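Local coordinates for protein pumilio homolog 23 (Arabidopsis thaliana, PDB 5WZJ) that binds RNA sequence-specifically through Pumilio repeats that pack into a superhelical half ring, recognises 18S rRNA, and probably regulates translation and mRNA stability, at residues T19-Y22 and F23-A27; S216-D219 and M220-Q224; H268-T271 and N272-K275; L403-D406 and Y407-C411. One frame throughout, in Å; residues are numbered along the deposited sequence.

Contact 1: residues T19-Y22 and F23-A27; sequences TSKY and FSEIA
Phe23 meets two residues of the preceding turn at once. Its ring receives the edge of Tyr22 on one face, an edge-to-face pair with centroids 5.0 Å apart and planes at 80°, Tyr22 CD2 standing over the ring centre. At its own rim, in the plane of the ring, Phe23 CE2 touches Thr19 CG2 at 3.6 Å. Thr19 turns that methyl to the ring because CG2 lies anti to its backbone N, which leaves OG1 beside the N and hydrogen-bonded to Arg54. Ser24 adds backbone contact, its N bonding to Ser20 O at 2.9 Å. All four residues 19-22 accept such i to i+4 bonds, the pattern of an uninterrupted alpha-helix, here helix 17-31 at the N-terminal end of the chain. Its buried face, with Phe23 and Ile26, packs on Leu71 of helix 64-74, while Tyr22 and Ile26 also reach helix 37-49. Glu25 runs alongside Lys21 on the exposed flank; Lys21 NZ stays 4.3 Å from Glu25 OE2, beyond a salt bridge, so any attraction there is probably modest. Ile26 places CG1 over a face of the Tyr22 ring, 4.2 Å from the centroid and 16° off the normal, a CH-pi contact offset toward the rim.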
loop_
_atom_site.group_PDB
_atom_site.type_symbol
_atom_site.label_atom_id
_atom_site.label_comp_id
_atom_site.label_asym_id
_atom_site.label_seq_id
_atom_site.Cartn_x
_atom_site.Cartn_y
_atom_site.Cartn_z
ATOM N N THR A 19 28.460 34.919 -7.261
ATOM C CA THR A 19 28.035 33.525 -7.157
ATOM C C THR A 19 26.582 33.356 -7.598
ATOM O O THR A 19 26.264 32.455 -8.384
ATOM C CB THR A 19 28.227 33.021 -5.725
ATOM O OG1 THR A 19 29.614 33.117 -5.371
ATOM C CG2 THR A 19 27.777 31.560 -5.602
ATOM N N SER A 20 25.690 34.225 -7.108
ATOM C CA SER A 20 24.295 34.204 -7.547
ATOM C C SER A 20 24.192 34.311 -9.057
ATOM O O SER A 20 23.494 33.519 -9.705
ATOM C CB SER A 20 23.510 35.348 -6.899
ATOM O OG SER A 20 23.348 35.139 -5.515
ATOM N N LYS A 21 24.868 35.308 -9.637
ATOM C CA LYS A 21 24.787 35.493 -11.080
ATOM C C LYS A 21 25.299 34.260 -11.811
ATOM O O LYS A 21 24.690 33.817 -12.792
ATOM C CB LYS A 21 25.565 36.746 -11.505
ATOM C CG LYS A 21 25.488 37.034 -13.002
ATOM C CD LYS A 21 25.438 38.533 -13.285
ATOM C CE LYS A 21 25.242 38.816 -14.774
ATOM N NZ LYS A 21 24.023 38.130 -15.330
ATOM N N TYR A 22 26.397 33.671 -11.326
ATOM C CA TYR A 22 26.956 32.503 -12.002
ATOM C C TYR A 22 25.934 31.375 -12.091
ATOM O O TYR A 22 25.661 30.854 -13.180
ATOM C CB TYR A 22 28.228 32.023 -11.295
ATOM C CG TYR A 22 28.759 30.736 -11.908
ATOM C CD1 TYR A 22 29.411 30.742 -13.142
ATOM C CD2 TYR A 22 28.577 29.517 -11.271
ATOM C CE1 TYR A 22 29.883 29.559 -13.715
ATOM C CE2 TYR A 22 29.040 28.335 -11.831
ATOM C CZ TYR A 22 29.692 28.357 -13.049
ATOM O OH TYR A 22 30.149 27.172 -13.586
ATOM N N PHE A 23 25.335 30.994 -10.954
ATOM C CA PHE A 23 24.418 29.857 -10.981
ATOM C C PHE A 23 23.107 30.192 -11.681
ATOM O O PHE A 23 22.515 29.322 -12.335
ATOM C CB PHE A 23 24.184 29.345 -9.560
ATOM C CG PHE A 23 25.371 28.627 -9.004
ATOM C CD1 PHE A 23 25.683 27.356 -9.445
ATOM C CD2 PHE A 23 26.219 29.247 -8.098
ATOM C CE1 PHE A 23 26.797 26.701 -8.966
ATOM C CE2 PHE A 23 27.327 28.590 -7.611
ATOM C CZ PHE A 23 27.616 27.314 -8.047
ATOM N N SER A 24 22.647 31.439 -11.583
ATOM C CA SER A 24 21.431 31.821 -12.297
ATOM C C SER A 24 21.650 31.796 -13.804
ATOM O O SER A 24 20.751 31.417 -14.569
ATOM C CB SER A 24 20.974 33.204 -11.847
ATOM O OG SER A 24 19.862 33.619 -12.617
ATOM N N GLU A 25 22.845 32.189 -14.249
ATOM C CA GLU A 25 23.126 32.170 -15.680
ATOM C C GLU A 25 23.237 30.745 -16.199
ATOM O O GLU A 25 22.799 30.448 -17.315
ATOM C CB GLU A 25 24.396 32.969 -15.959
ATOM C CG GLU A 25 24.137 34.466 -16.061
ATOM C CD GLU A 25 23.316 34.806 -17.306
ATOM O OE1 GLU A 25 22.067 34.729 -17.264
ATOM O OE2 GLU A 25 23.929 35.115 -18.349
ATOM N N ILE A 26 23.799 29.843 -15.390
ATOM C CA ILE A 26 23.777 28.425 -15.734
ATOM C C ILE A 26 22.338 27.944 -15.890
ATOM O O ILE A 26 21.987 27.274 -16.870
ATOM C CB ILE A 26 24.530 27.605 -14.669
ATOM C CG1 ILE A 26 26.011 27.991 -14.640
ATOM C CG2 ILE A 26 24.379 26.128 -14.943
ATOM C CD1 ILE A 26 26.738 27.630 -15.895
ATOM N N ALA A 27 21.480 28.288 -14.928
ATOM C CA ALA A 27 20.094 27.825 -14.972
ATOM C C ALA A 27 19.382 28.332 -16.223
ATOM O O ALA A 27 18.720 27.558 -16.927
ATOM C CB ALA A 27 19.356 28.269 -13.712
#

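Contact 2: residues S216-D219 and M220-Q224; sequences SRED and MKYLQ
Lys221 and Glu218 form the one charged pair across this turn, their side chains lying alongside each other and pointing the same way. The salt bridge is long: Lys221 NZ stands 3.3 Å from Glu218 OE1, and the hydrogen bond within it is weak. A water bridges the pair through the other carboxylate oxygen, donating to Glu218 OE2 at 2.8 Å and accepting from Lys221 NZ at 3.0 Å, so both oxygens are tied to the same ammonium group. Lys221 reaches this position by bending at chi2 and chi3 (147° and 73°).

Backbone and capping bonds make up the second group. Ser216 is the N-cap of helix 217-223: its OG accepts from Asp219 N at 3.0 Å with a nearly straight N-H...O angle of 163°, while its carbonyl receives Met220 N. Asp219 O takes two donors, Leu223 N in the carbonyl plane and Tyr222 N well above it.

At the edge of the Tyr222 ring, near its plane, Glu218 O lies 3.3 Å from Tyr222 CD2.

The segment lies in Pumilio repeat 4, and Leu223 packs across onto Leu140, Met143 and Cys144 of helix 140-144, residues in the range of repeat 3; Asp219 also touches Leu140. Met220 and Lys221 lie against Arg256 of a loop, whose carbonyl accepts from Arg217 NH1.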
loop_
_atom_site.group_PDB
_atom_site.type_symbol
_atom_site.label_atom_id
_atom_site.label_comp_id
_atom_site.label_asym_id
_atom_site.label_seq_id
_atom_site.Cartn_x
_atom_site.Cartn_y
_atom_site.Cartn_z
ATOM N N SER A 216 21.480 4.232 23.194
ATOM C CA SER A 216 21.083 3.613 24.449
ATOM C C SER A 216 19.653 3.098 24.352
ATOM O O SER A 216 18.884 3.517 23.490
ATOM C CB SER A 216 21.214 4.616 25.602
ATOM O OG SER A 216 20.254 5.656 25.486
ATOM N N ARG A 217 19.287 2.179 25.261
ATOM C CA ARG A 217 17.909 1.696 25.277
ATOM C C ARG A 217 16.931 2.826 25.578
ATOM O O ARG A 217 15.787 2.802 25.112
ATOM C CB ARG A 217 17.729 0.559 26.303
ATOM C CG ARG A 217 18.432 -0.752 25.931
ATOM C CD ARG A 217 18.283 -1.807 27.034
ATOM N NE ARG A 217 16.910 -2.318 27.090
ATOM C CZ ARG A 217 16.009 -1.987 28.010
ATOM N NH1 ARG A 217 14.785 -2.511 27.962
ATOM N NH2 ARG A 217 16.329 -1.139 28.981
ATOM N N GLU A 218 17.353 3.805 26.372
ATOM C CA GLU A 218 16.472 4.923 26.695
ATOM C C GLU A 218 16.319 5.858 25.499
ATOM O O GLU A 218 15.220 6.366 25.244
ATOM C CB GLU A 218 17.015 5.675 27.920
ATOM C CG GLU A 218 16.062 6.723 28.509
ATOM C CD GLU A 218 14.943 6.122 29.334
ATOM O OE1 GLU A 218 14.916 4.885 29.500
ATOM O OE2 GLU A 218 14.085 6.894 29.820
ATOM N N ASP A 219 17.406 6.106 24.754
ATOM C CA ASP A 219 17.273 6.858 23.504
ATOM C C ASP A 219 16.336 6.143 22.531
ATOM O O ASP A 219 15.490 6.777 21.882
ATOM C CB ASP A 219 18.640 7.065 22.844
ATOM C CG ASP A 219 19.424 8.215 23.455
ATOM O OD1 ASP A 219 18.833 9.008 24.216
ATOM O OD2 ASP A 219 20.632 8.319 23.164
ATOM N N MET A 220 16.490 4.821 22.409
ATOM C CA MET A 220 15.619 4.032 21.538
ATOM C C MET A 220 14.156 4.154 21.950
ATOM O O MET A 220 13.265 4.181 21.095
ATOM C CB MET A 220 16.053 2.561 21.562
ATOM C CG MET A 220 15.248 1.657 20.615
ATOM S SD MET A 220 15.533 2.110 18.883
ATOM C CE MET A 220 17.216 1.608 18.681
ATOM N N LYS A 221 13.883 4.206 23.260
ATOM C CA LYS A 221 12.500 4.345 23.713
ATOM C C LYS A 221 11.838 5.573 23.103
ATOM O O LYS A 221 10.627 5.569 22.839
ATOM C CB LYS A 221 12.455 4.402 25.247
ATOM C CG LYS A 221 11.039 4.425 25.870
ATOM C CD LYS A 221 10.953 3.705 27.249
ATOM C CE LYS A 221 11.630 4.501 28.385
ATOM N NZ LYS A 221 11.810 3.774 29.713
ATOM N N TYR A 222 12.611 6.625 22.835
ATOM C CA TYR A 222 11.998 7.806 22.258
ATOM C C TYR A 222 12.103 7.857 20.741
ATOM O O TYR A 222 11.260 8.500 20.108
ATOM C CB TYR A 222 12.569 9.056 22.944
ATOM C CG TYR A 222 12.025 9.021 24.365
ATOM C CD1 TYR A 222 10.692 9.362 24.618
ATOM C CD2 TYR A 222 12.793 8.528 25.428
ATOM C CE1 TYR A 222 10.155 9.284 25.897
ATOM C CE2 TYR A 222 12.266 8.444 26.714
ATOM C CZ TYR A 222 10.941 8.823 26.943
ATOM O OH TYR A 222 10.407 8.749 28.216
ATOM N N LEU A 223 13.057 7.143 20.135
ATOM C CA LEU A 223 12.976 6.931 18.689
ATOM C C LEU A 223 11.684 6.206 18.315
ATOM O O LEU A 223 11.128 6.441 17.236
ATOM C CB LEU A 223 14.200 6.148 18.200
ATOM C CG LEU A 223 15.584 6.818 18.334
ATOM C CD1 LEU A 223 16.670 5.889 17.804
ATOM C CD2 LEU A 223 15.667 8.176 17.624
ATOM N N GLN A 224 11.195 5.331 19.206
ATOM C CA GLN A 224 9.964 4.579 18.967
ATOM C C GLN A 224 8.772 5.496 18.725
ATOM O O GLN A 224 7.880 5.171 17.929
ATOM C CB GLN A 224 9.667 3.671 20.173
ATOM C CG GLN A 224 10.528 2.421 20.281
ATOM C CD GLN A 224 10.198 1.614 21.528
ATOM O OE1 GLN A 224 9.388 2.032 22.354
ATOM N NE2 GLN A 224 10.830 0.463 21.673
HETATM O O HOH W 1 12.410 5.889 31.783
#

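Contact 3: residues H268-T271 and N272-K275; sequences HIET and NVAK
Ile269 and Ala274 make the apolar side of this helix start. The isoleucine directs its CG2 branch at the alanine, with Ile269 CG2 3.6 Å from Ala274 CB and equally close to Ala274 N, so the methyl rests against both side chain and backbone. CG2 lies anti to the backbone N of Ile269, which carries it forward over the first turn. The same methyl only grazes Val273, at 4.4 Å from its CB.

Glu270 and Asn272 form the polar side. They run alongside each other in the same direction, and the carboxylate and amide planes are nearly coplanar, 18° apart. Their closest approach is between Glu270 CB and Asn272 OD1, 3.5 Å. That oxygen is turned back to its own helix start, where it takes a weak bond from Val273 N at 3.0 Å, with an N-H...O angle of 127°; a chi1 of 55°, placing CG between the backbone N and the carbonyl carbon, makes this possible.

Glu270 occupies the N-cap of helix 271-279; residues 272-275 open the range of Pumilio repeat 5. The Glu270 carbonyl begins the regular i to i+4 series by accepting from Ala274 N at 2.9 Å. Against the rest of the fold, Ile269 packs on Met305 of helix 299-310 and its N bonds to Glu304, while Val273 touches Cys257. At the exposed end, Lys275 NZ turns to Glu279 in a salt bridge.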
loop_
_atom_site.group_PDB
_atom_site.type_symbol
_atom_site.label_atom_id
_atom_site.label_comp_id
_atom_site.label_asym_id
_atom_site.label_seq_id
_atom_site.Cartn_x
_atom_site.Cartn_y
_atom_site.Cartn_z
ATOM N N HIS A 268 13.580 -13.441 23.223
ATOM C CA HIS A 268 12.665 -13.533 24.347
ATOM C C HIS A 268 12.311 -12.118 24.776
ATOM O O HIS A 268 13.188 -11.256 24.850
ATOM C CB HIS A 268 13.315 -14.331 25.498
ATOM C CG HIS A 268 12.413 -14.586 26.666
ATOM N ND1 HIS A 268 12.509 -13.883 27.850
ATOM C CD2 HIS A 268 11.415 -15.486 26.844
ATOM C CE1 HIS A 268 11.602 -14.330 28.701
ATOM N NE2 HIS A 268 10.925 -15.302 28.115
ATOM N N ILE A 269 11.029 -11.866 25.024
ATOM C CA ILE A 269 10.575 -10.573 25.526
ATOM C C ILE A 269 10.231 -10.755 26.999
ATOM O O ILE A 269 9.199 -11.355 27.327
ATOM C CB ILE A 269 9.363 -10.037 24.750
ATOM C CG1 ILE A 269 9.647 -9.961 23.251
ATOM C CG2 ILE A 269 8.963 -8.670 25.285
ATOM C CD1 ILE A 269 8.394 -9.639 22.442
ATOM N N GLU A 270 11.092 -10.239 27.879
ATOM C CA GLU A 270 10.845 -10.268 29.317
ATOM C C GLU A 270 9.581 -9.485 29.662
ATOM O O GLU A 270 9.155 -8.578 28.941
ATOM C CB GLU A 270 12.026 -9.675 30.095
ATOM C CG GLU A 270 13.341 -10.399 29.917
ATOM C CD GLU A 270 14.530 -9.447 29.973
ATOM O OE1 GLU A 270 14.345 -8.295 30.430
ATOM O OE2 GLU A 270 15.647 -9.841 29.551
ATOM N N THR A 271 9.007 -9.834 30.814
ATOM C CA THR A 271 7.682 -9.349 31.199
ATOM C C THR A 271 7.624 -7.827 31.294
ATOM O O THR A 271 6.643 -7.213 30.854
ATOM C CB THR A 271 7.289 -9.993 32.531
ATOM O OG1 THR A 271 7.224 -11.413 32.351
ATOM C CG2 THR A 271 5.944 -9.482 33.008
ATOM N N ASN A 272 8.654 -7.195 31.864
ATOM C CA ASN A 272 8.611 -5.741 32.021
ATOM C C ASN A 272 8.760 -5.025 30.677
ATOM O O ASN A 272 8.118 -3.994 30.439
ATOM C CB ASN A 272 9.685 -5.282 33.013
ATOM C CG ASN A 272 11.083 -5.753 32.630
ATOM O OD1 ASN A 272 11.248 -6.754 31.929
ATOM N ND2 ASN A 272 12.098 -5.028 33.093
ATOM N N VAL A 273 9.595 -5.549 29.780
ATOM C CA VAL A 273 9.706 -4.939 28.460
ATOM C C VAL A 273 8.413 -5.132 27.673
ATOM O O VAL A 273 7.948 -4.220 26.976
ATOM C CB VAL A 273 10.920 -5.507 27.704
ATOM C CG1 VAL A 273 11.018 -4.854 26.335
ATOM C CG2 VAL A 273 12.200 -5.270 28.497
ATOM N N ALA A 274 7.808 -6.316 27.771
ATOM C CA ALA A 274 6.536 -6.546 27.083
ATOM C C ALA A 274 5.480 -5.537 27.522
ATOM O O ALA A 274 4.715 -5.024 26.696
ATOM C CB ALA A 274 6.048 -7.970 27.339
ATOM N N LYS A 275 5.429 -5.241 28.824
ATOM C CA LYS A 275 4.517 -4.221 29.331
ATOM C C LYS A 275 4.782 -2.854 28.696
ATOM O O LYS A 275 3.845 -2.151 28.299
ATOM C CB LYS A 275 4.656 -4.149 30.852
ATOM C CG LYS A 275 3.520 -3.455 31.588
ATOM C CD LYS A 275 3.462 -3.929 33.046
ATOM C CE LYS A 275 2.258 -3.363 33.794
ATOM N NZ LYS A 275 2.471 -1.959 34.250
#

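Contact 4: residues L403-D406 and Y407-C411; sequences LFLD and YYFGC
Leu405 packs against Phe409 on the buried side of helix 405-410, the two side chains lying alongside each other. Leu405 CD1 comes to 3.5 Å from Phe409 CE2, and Leu405 O sits at the ring edge, near its plane, 3.4 Å from Phe409 CD2. Tyr408 CD2 stands over one face of that ring, offset toward the rim. Leu355 touches both Leu405 and Phe409, which ties this side to helix 351-356. Phe404, the N-cap residue, is a second buried anchor: its ring stands edge-to-face with Trp419, its side chain touches Met425, and Phe404 CD1 meets Tyr407 CD1 obliquely at 4.0 Å.

Asp406 and Tyr407 make the exposed side. Asp406, with chi1 at 53°, swings its carboxylate back beside the helix start, where Asp406 OD1 takes a weak bond from Tyr407 N at 2.9 Å and lies 3.3 Å from Tyr407 CD1. The carboxylate and tyrosine planes are 76° apart.

Regular backbone bonds span both sides, from Tyr408 N to Phe404 O and Phe409 N to Leu405 O. The chemistry is thus divided: carbon contacts hold both the Leu405-Phe409 pair and Phe404, while the exposed Asp406 carboxylate near the helix N-terminus would probably interact favourably with its dipole.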
loop_
_atom_site.group_PDB
_atom_site.type_symbol
_atom_site.label_atom_id
_atom_site.label_comp_id
_atom_site.label_asym_id
_atom_site.label_seq_id
_atom_site.Cartn_x
_atom_site.Cartn_y
_atom_site.Cartn_z
ATOM N N LEU A 403 -22.580 -3.431 2.005
ATOM C CA LEU A 403 -22.272 -2.475 0.940
ATOM C C LEU A 403 -22.290 -1.032 1.433
ATOM O O LEU A 403 -21.519 -0.200 0.941
ATOM C CB LEU A 403 -23.261 -2.631 -0.215
ATOM C CG LEU A 403 -23.187 -3.935 -1.008
ATOM C CD1 LEU A 403 -24.399 -4.009 -1.940
ATOM C CD2 LEU A 403 -21.853 -4.020 -1.791
ATOM N N PHE A 404 -23.168 -0.712 2.385
ATOM C CA PHE A 404 -23.280 0.646 2.905
ATOM C C PHE A 404 -23.027 0.643 4.404
ATOM O O PHE A 404 -23.810 1.215 5.168
ATOM C CB PHE A 404 -24.668 1.239 2.636
ATOM C CG PHE A 404 -24.972 1.489 1.189
ATOM C CD1 PHE A 404 -24.339 2.506 0.497
ATOM C CD2 PHE A 404 -25.929 0.732 0.532
ATOM C CE1 PHE A 404 -24.632 2.752 -0.831
ATOM C CE2 PHE A 404 -26.231 0.968 -0.792
ATOM C CZ PHE A 404 -25.585 1.984 -1.480
ATOM N N LEU A 405 -21.940 -0.011 4.825
ATOM C CA LEU A 405 -21.699 -0.289 6.241
ATOM C C LEU A 405 -21.804 0.967 7.110
ATOM O O LEU A 405 -22.414 0.929 8.189
ATOM C CB LEU A 405 -20.323 -0.948 6.382
ATOM C CG LEU A 405 -19.883 -1.775 7.586
ATOM C CD1 LEU A 405 -20.913 -2.824 7.963
ATOM C CD2 LEU A 405 -18.555 -2.450 7.248
ATOM N N ASP A 406 -21.239 2.096 6.655
ATOM C CA ASP A 406 -21.263 3.303 7.490
ATOM C C ASP A 406 -22.661 3.913 7.559
ATOM O O ASP A 406 -23.070 4.408 8.616
ATOM C CB ASP A 406 -20.238 4.342 7.006
ATOM C CG ASP A 406 -20.376 4.676 5.528
ATOM O OD1 ASP A 406 -21.012 3.890 4.789
ATOM O OD2 ASP A 406 -19.828 5.724 5.099
ATOM N N TYR A 407 -23.420 3.870 6.458
ATOM C CA TYR A 407 -24.789 4.387 6.500
ATOM C C TYR A 407 -25.674 3.539 7.402
ATOM O O TYR A 407 -26.496 4.074 8.156
ATOM C CB TYR A 407 -25.390 4.455 5.093
ATOM C CG TYR A 407 -24.777 5.518 4.214
ATOM C CD1 TYR A 407 -23.679 5.233 3.408
ATOM C CD2 TYR A 407 -25.299 6.808 4.180
ATOM C CE1 TYR A 407 -23.112 6.202 2.601
ATOM C CE2 TYR A 407 -24.734 7.789 3.375
ATOM C CZ TYR A 407 -23.641 7.481 2.590
ATOM O OH TYR A 407 -23.068 8.446 1.786
ATOM N N TYR A 408 -25.537 2.216 7.338
ATOM C CA TYR A 408 -26.385 1.374 8.174
ATOM C C TYR A 408 -26.048 1.544 9.653
ATOM O O TYR A 408 -26.947 1.664 10.490
ATOM C CB TYR A 408 -26.272 -0.100 7.769
ATOM C CG TYR A 408 -26.900 -0.992 8.799
ATOM C CD1 TYR A 408 -28.280 -1.060 8.932
ATOM C CD2 TYR A 408 -26.116 -1.727 9.683
ATOM C CE1 TYR A 408 -28.870 -1.858 9.905
ATOM C CE2 TYR A 408 -26.692 -2.530 10.660
ATOM C CZ TYR A 408 -28.069 -2.593 10.765
ATOM O OH TYR A 408 -28.639 -3.387 11.740
ATOM N N PHE A 409 -24.762 1.533 10.010
ATOM C CA PHE A 409 -24.451 1.644 11.429
ATOM C C PHE A 409 -24.606 3.070 11.941
ATOM O O PHE A 409 -24.763 3.266 13.148
ATOM C CB PHE A 409 -23.049 1.107 11.723
ATOM C CG PHE A 409 -23.008 -0.390 11.887
ATOM C CD1 PHE A 409 -23.323 -0.973 13.104
ATOM C CD2 PHE A 409 -22.674 -1.217 10.820
ATOM C CE1 PHE A 409 -23.304 -2.352 13.259
ATOM C CE2 PHE A 409 -22.646 -2.597 10.973
ATOM C CZ PHE A 409 -22.970 -3.164 12.192
ATOM N N GLY A 410 -24.606 4.059 11.058
ATOM C CA GLY A 410 -24.830 5.418 11.488
ATOM C C GLY A 410 -26.257 5.915 11.421
ATOM O O GLY A 410 -26.496 7.088 11.725
ATOM N N CYS A 411 -27.222 5.078 11.044
ATOM C CA CYS A 411 -28.546 5.611 10.755
ATOM C C CYS A 411 -29.360 5.789 12.033
ATOM O O CYS A 411 -29.044 5.234 13.092
ATOM C CB CYS A 411 -29.305 4.707 9.786
ATOM S SG CYS A 411 -29.964 3.214 10.542
#

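The four contacts follow one another along the chain, each a local turn rather than a bridge between distant segments. Contacts 2 and 3 are neighbours, their centres 16 Å apart, and they meet where Arg217 NH1 packs at 3.8 Å against Val273 CG2, a packing contact between residues in the ranges of Pumilio repeats 4 and 5. Contact 4 lies about 42 Å from contact 2 and 41 Å from contact 3 between centres, and contact 1 is farther still from contacts 3 and 4, at 59 and 60 Å. Nearest atoms to the bound RNA are about 7 Å for contact 4, 8 Å for contact 2, 12 Å for contact 1 and 17 Å for contact 3.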